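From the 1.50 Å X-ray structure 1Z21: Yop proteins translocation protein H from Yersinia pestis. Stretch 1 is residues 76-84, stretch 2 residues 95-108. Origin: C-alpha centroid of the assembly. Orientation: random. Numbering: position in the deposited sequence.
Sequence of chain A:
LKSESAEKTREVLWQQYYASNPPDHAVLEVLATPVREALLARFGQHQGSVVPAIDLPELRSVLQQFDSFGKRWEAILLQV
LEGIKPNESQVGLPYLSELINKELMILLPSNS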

# COMPACT_ATOMS: atom_id res chain seq x y z
N ILE A 76 -0.29 1.43 4.70
CA ILE A 76 -0.91 1.24 3.40
C ILE A 76 -0.82 -0.22 2.96
O ILE A 76 -1.81 -0.80 2.56
CB ILE A 76 -0.32 2.20 2.35
CG1 ILE A 76 -0.74 3.66 2.65
CG2 ILE A 76 -0.72 1.79 0.93
CD1 ILE A 76 -2.21 3.99 2.39
N LEU A 77 0.37 -0.81 3.04
CA LEU A 77 0.60 -2.18 2.59
C LEU A 77 -0.31 -3.17 3.33
O LEU A 77 -0.94 -4.01 2.72
CB LEU A 77 2.09 -2.58 2.75
CG LEU A 77 3.04 -2.01 1.68
CD1 LEU A 77 4.49 -2.24 2.09
CD2 LEU A 77 2.74 -2.62 0.33
N LEU A 78 -0.37 -3.03 4.65
CA LEU A 78 -1.21 -3.87 5.49
C LEU A 78 -2.68 -3.68 5.13
O LEU A 78 -3.42 -4.65 4.99
CB LEU A 78 -0.95 -3.58 6.98
CG LEU A 78 0.42 -4.11 7.43
CD1 LEU A 78 0.83 -3.57 8.78
CD2 LEU A 78 0.42 -5.61 7.47
N GLN A 79 -3.10 -2.45 4.90
CA GLN A 79 -4.50 -2.21 4.55
C GLN A 79 -4.85 -2.72 3.15
O GLN A 79 -5.92 -3.27 2.95
CB GLN A 79 -4.87 -0.73 4.71
CG GLN A 79 -6.37 -0.44 4.51
CD GLN A 79 -7.26 -1.12 5.54
OE1 GLN A 79 -6.85 -1.30 6.70
NE2 GLN A 79 -8.48 -1.49 5.13
N VAL A 80 -3.94 -2.58 2.19
CA VAL A 80 -4.12 -3.16 0.87
C VAL A 80 -4.41 -4.67 0.99
O VAL A 80 -5.34 -5.19 0.36
CB VAL A 80 -2.89 -2.90 -0.05
CG1 VAL A 80 -2.93 -3.77 -1.29
CG2 VAL A 80 -2.81 -1.43 -0.45
N LEU A 81 -3.61 -5.37 1.79
CA LEU A 81 -3.80 -6.81 1.99
C LEU A 81 -5.21 -7.14 2.48
O LEU A 81 -5.78 -8.15 2.05
CB LEU A 81 -2.78 -7.36 2.99
CG LEU A 81 -1.41 -7.77 2.42
CD1 LEU A 81 -0.45 -8.01 3.55
CD2 LEU A 81 -1.51 -9.02 1.56
N GLU A 82 -5.76 -6.32 3.37
CA GLU A 82 -7.13 -6.55 3.88
C GLU A 82 -8.20 -6.61 2.79
O GLU A 82 -9.22 -7.28 2.96
CB GLU A 82 -7.52 -5.49 4.91
CG GLU A 82 -6.89 -5.63 6.28
CD GLU A 82 -7.29 -6.91 7.00
OE1 GLU A 82 -8.04 -7.72 6.44
OE2 GLU A 82 -6.84 -7.11 8.14
N GLY A 83 -7.99 -5.88 1.69
CA GLY A 83 -8.91 -5.86 0.57
C GLY A 83 -8.57 -6.79 -0.59
O GLY A 83 -9.21 -6.71 -1.64
N ILE A 84 -7.57 -7.65 -0.43
CA ILE A 84 -7.26 -8.68 -1.43
C ILE A 84 -7.17 -10.05 -0.75
O ILE A 84 -6.58 -10.99 -1.29
CB ILE A 84 -5.96 -8.33 -2.20
CG1 ILE A 84 -4.73 -8.38 -1.28
CG2 ILE A 84 -6.07 -6.95 -2.83
CD1 ILE A 84 -3.41 -8.05 -1.97
N TYR A 95 0.01 -13.70 -5.33
CA TYR A 95 1.18 -13.05 -5.90
C TYR A 95 1.41 -11.70 -5.25
O TYR A 95 2.49 -11.45 -4.75
CB TYR A 95 1.01 -12.88 -7.41
CG TYR A 95 2.29 -12.56 -8.14
CD1 TYR A 95 2.98 -13.56 -8.81
CD2 TYR A 95 2.79 -11.26 -8.19
CE1 TYR A 95 4.15 -13.28 -9.49
CE2 TYR A 95 3.96 -10.97 -8.88
CZ TYR A 95 4.64 -11.99 -9.53
OH TYR A 95 5.79 -11.74 -10.22
N LEU A 96 0.39 -10.84 -5.27
CA LEU A 96 0.51 -9.50 -4.70
C LEU A 96 0.65 -9.58 -3.19
O LEU A 96 1.42 -8.84 -2.58
CB LEU A 96 -0.68 -8.61 -5.10
CG LEU A 96 -0.69 -7.17 -4.57
CD1 LEU A 96 0.60 -6.41 -4.88
CD2 LEU A 96 -1.89 -6.38 -5.11
N SER A 97 -0.07 -10.50 -2.58
CA SER A 97 0.02 -10.71 -1.15
C SER A 97 1.44 -11.09 -0.74
O SER A 97 1.94 -10.61 0.27
CB SER A 97 -0.97 -11.79 -0.72
OG SER A 97 -2.28 -11.33 -0.98
N GLU A 98 2.08 -11.93 -1.54
CA GLU A 98 3.44 -12.39 -1.24
C GLU A 98 4.44 -11.26 -1.42
O GLU A 98 5.35 -11.10 -0.62
CB GLU A 98 3.83 -13.58 -2.12
CG GLU A 98 5.27 -14.05 -1.95
CD GLU A 98 5.61 -14.51 -0.55
OE1 GLU A 98 4.68 -14.72 0.26
OE2 GLU A 98 6.81 -14.68 -0.25
N LEU A 99 4.27 -10.50 -2.50
CA LEU A 99 5.07 -9.31 -2.75
C LEU A 99 5.02 -8.34 -1.58
O LEU A 99 6.04 -7.80 -1.16
CB LEU A 99 4.51 -8.57 -3.97
CG LEU A 99 5.42 -8.23 -5.13
CD1 LEU A 99 6.31 -9.43 -5.49
CD2 LEU A 99 4.53 -7.83 -6.30
N ILE A 100 3.81 -8.10 -1.08
CA ILE A 100 3.60 -7.17 0.01
C ILE A 100 4.33 -7.64 1.24
O ILE A 100 5.02 -6.87 1.91
CB ILE A 100 2.09 -7.01 0.30
CG1 ILE A 100 1.47 -6.16 -0.81
CG2 ILE A 100 1.88 -6.37 1.68
CD1 ILE A 100 -0.04 -6.03 -0.70
N ASN A 101 4.21 -8.93 1.52
CA ASN A 101 4.87 -9.47 2.68
C ASN A 101 6.40 -9.40 2.59
O ASN A 101 7.05 -9.17 3.60
CB ASN A 101 4.32 -10.86 2.98
CG ASN A 101 2.85 -10.80 3.50
OD1 ASN A 101 2.55 -10.09 4.47
ND2 ASN A 101 1.95 -11.51 2.83
N LYS A 102 6.97 -9.53 1.40
CA LYS A 102 8.42 -9.37 1.22
C LYS A 102 8.86 -7.93 1.47
O LYS A 102 9.88 -7.70 2.11
CB LYS A 102 8.86 -9.86 -0.17
CG LYS A 102 8.74 -11.35 -0.33
CD LYS A 102 9.59 -11.86 -1.42
CE LYS A 102 9.40 -13.36 -1.61
NZ LYS A 102 10.03 -14.13 -0.51
N GLU A 103 8.09 -6.96 0.98
CA GLU A 103 8.38 -5.55 1.28
C GLU A 103 8.22 -5.23 2.77
O GLU A 103 9.02 -4.49 3.32
CB GLU A 103 7.50 -4.61 0.45
CG GLU A 103 7.76 -3.11 0.69
CD GLU A 103 9.19 -2.65 0.39
OE1 GLU A 103 9.90 -3.33 -0.38
OE2 GLU A 103 9.59 -1.59 0.91
N LEU A 104 7.21 -5.79 3.42
CA LEU A 104 7.03 -5.54 4.85
C LEU A 104 8.23 -6.07 5.63
O LEU A 104 8.65 -5.45 6.59
CB LEU A 104 5.71 -6.13 5.37
CG LEU A 104 4.47 -5.33 4.96
CD1 LEU A 104 3.22 -6.11 5.25
CD2 LEU A 104 4.40 -4.00 5.67
N MET A 105 8.80 -7.18 5.19
CA MET A 105 9.98 -7.75 5.86
C MET A 105 11.16 -6.80 5.72
O MET A 105 11.93 -6.66 6.66
CB MET A 105 10.29 -9.14 5.29
CG MET A 105 11.55 -9.81 5.86
SD MET A 105 11.29 -10.32 7.54
CE MET A 105 10.54 -11.92 7.30
N ILE A 106 11.28 -6.15 4.58
CA ILE A 106 12.33 -5.16 4.35
C ILE A 106 12.13 -3.90 5.20
O ILE A 106 13.09 -3.34 5.72
CB ILE A 106 12.42 -4.81 2.85
CG1 ILE A 106 12.95 -6.01 2.07
CG2 ILE A 106 13.31 -3.58 2.58
CD1 ILE A 106 12.70 -5.93 0.56
N LEU A 107 10.88 -3.47 5.35
CA LEU A 107 10.55 -2.26 6.08
C LEU A 107 10.68 -2.44 7.60
O LEU A 107 10.65 -1.47 8.36
CB LEU A 107 9.14 -1.79 5.73
CG LEU A 107 8.97 -1.27 4.30
CD1 LEU A 107 7.51 -1.03 3.97
CD2 LEU A 107 9.78 0.01 4.09
N LEU A 108 10.83 -3.69 8.03
CA LEU A 108 11.09 -4.01 9.43
C LEU A 108 12.52 -3.62 9.77
O LEU A 108 12.79 -2.47 10.10
CB LEU A 108 10.87 -5.50 9.67
CG LEU A 108 11.06 -6.05 11.09
CD1 LEU A 108 10.67 -5.04 12.16
CD2 LEU A 108 10.25 -7.33 11.24

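Both stretches are largely helical. Residues 76-82 are helical, in a helix that begins earlier in the chain, and residues 95-107 belong to a second. Their axes run nearly antiparallel, with 159° between the N-to-C directions, and approach to 10.1 Å. The register follows from this: Leu 77 CA lies 6.4 Å from Ile 100 CA, and Leu 81 CA lies 6.3 Å from Ser 97 CA, so four residues forward in the first helix correspond to three back in the second. Each helix satisfies its own backbone, as in Leu 81 N to Leu 77 O at 3.1 Å and Leu 104 N to Ile 100 O at 2.9 Å. Near Gly 83 the spacing shortens to i to i-3, with Gly 83 N bonding to Val 80 O at 3.0 Å and Ile 84 N to Leu 81 O at 3.1 Å.

No hydrogen bond or salt bridge crosses between the stretches; the contact, burying 488 Å² in total, rests on apolar packing. Leu 77 acts as a knob. Its CA-to-CB bond points toward the second helix, and its side chain sits in a hole formed by Ile 100, Glu 103, Leu 104 and Leu 107. The evidence is a ring of van der Waals distances: Leu 77 CD2 to Ile 100 CG1 3.9 Å, Leu 77 CB to Leu 104 CD2 4.0 Å, and Leu 77 CD1 to Leu 107 CD1 3.8 Å. Glu 103 contributes its aliphatic part, with Glu 103 CG 3.7 Å from Leu 77 CD1, while its OE1 is hydrogen-bonded elsewhere in the structure.

Ile 100 answers from the second helix, also directed toward its partner. Ile 100 CD1 lies 3.7 Å from Val 80 CG1, and Ile 100 CG2 lies 3.4 Å from Leu 81 CD1, a snug methyl contact. Leu 81 leaves its backbone sideways, yet its end comes nearer, bringing Leu 81 CD2 to 3.5 Å from Ser 97 OG. A carbon cannot bond to that hydroxyl in the usual polar sense, so this is simple packing; the OG has a hydrogen-bonding partner just outside the stretches.

Farther along the first stretch, Ile 84 extends the apolar surface. Ile 84 CD1 stands 3.9 Å from Leu 96 CG, 3.6 Å from Ser 97 OG and 4.1 Å from Ile 100 CD1. Toward the other end, Leu 78 likewise starts sideways but brings Leu 78 CD2 to 3.6 Å from Leu 104 CD1. Charge pairing stays within the second helix, where Lys 102 NZ and Glu 98 OE2 form a 3.3 Å salt bridge without touching the first stretch.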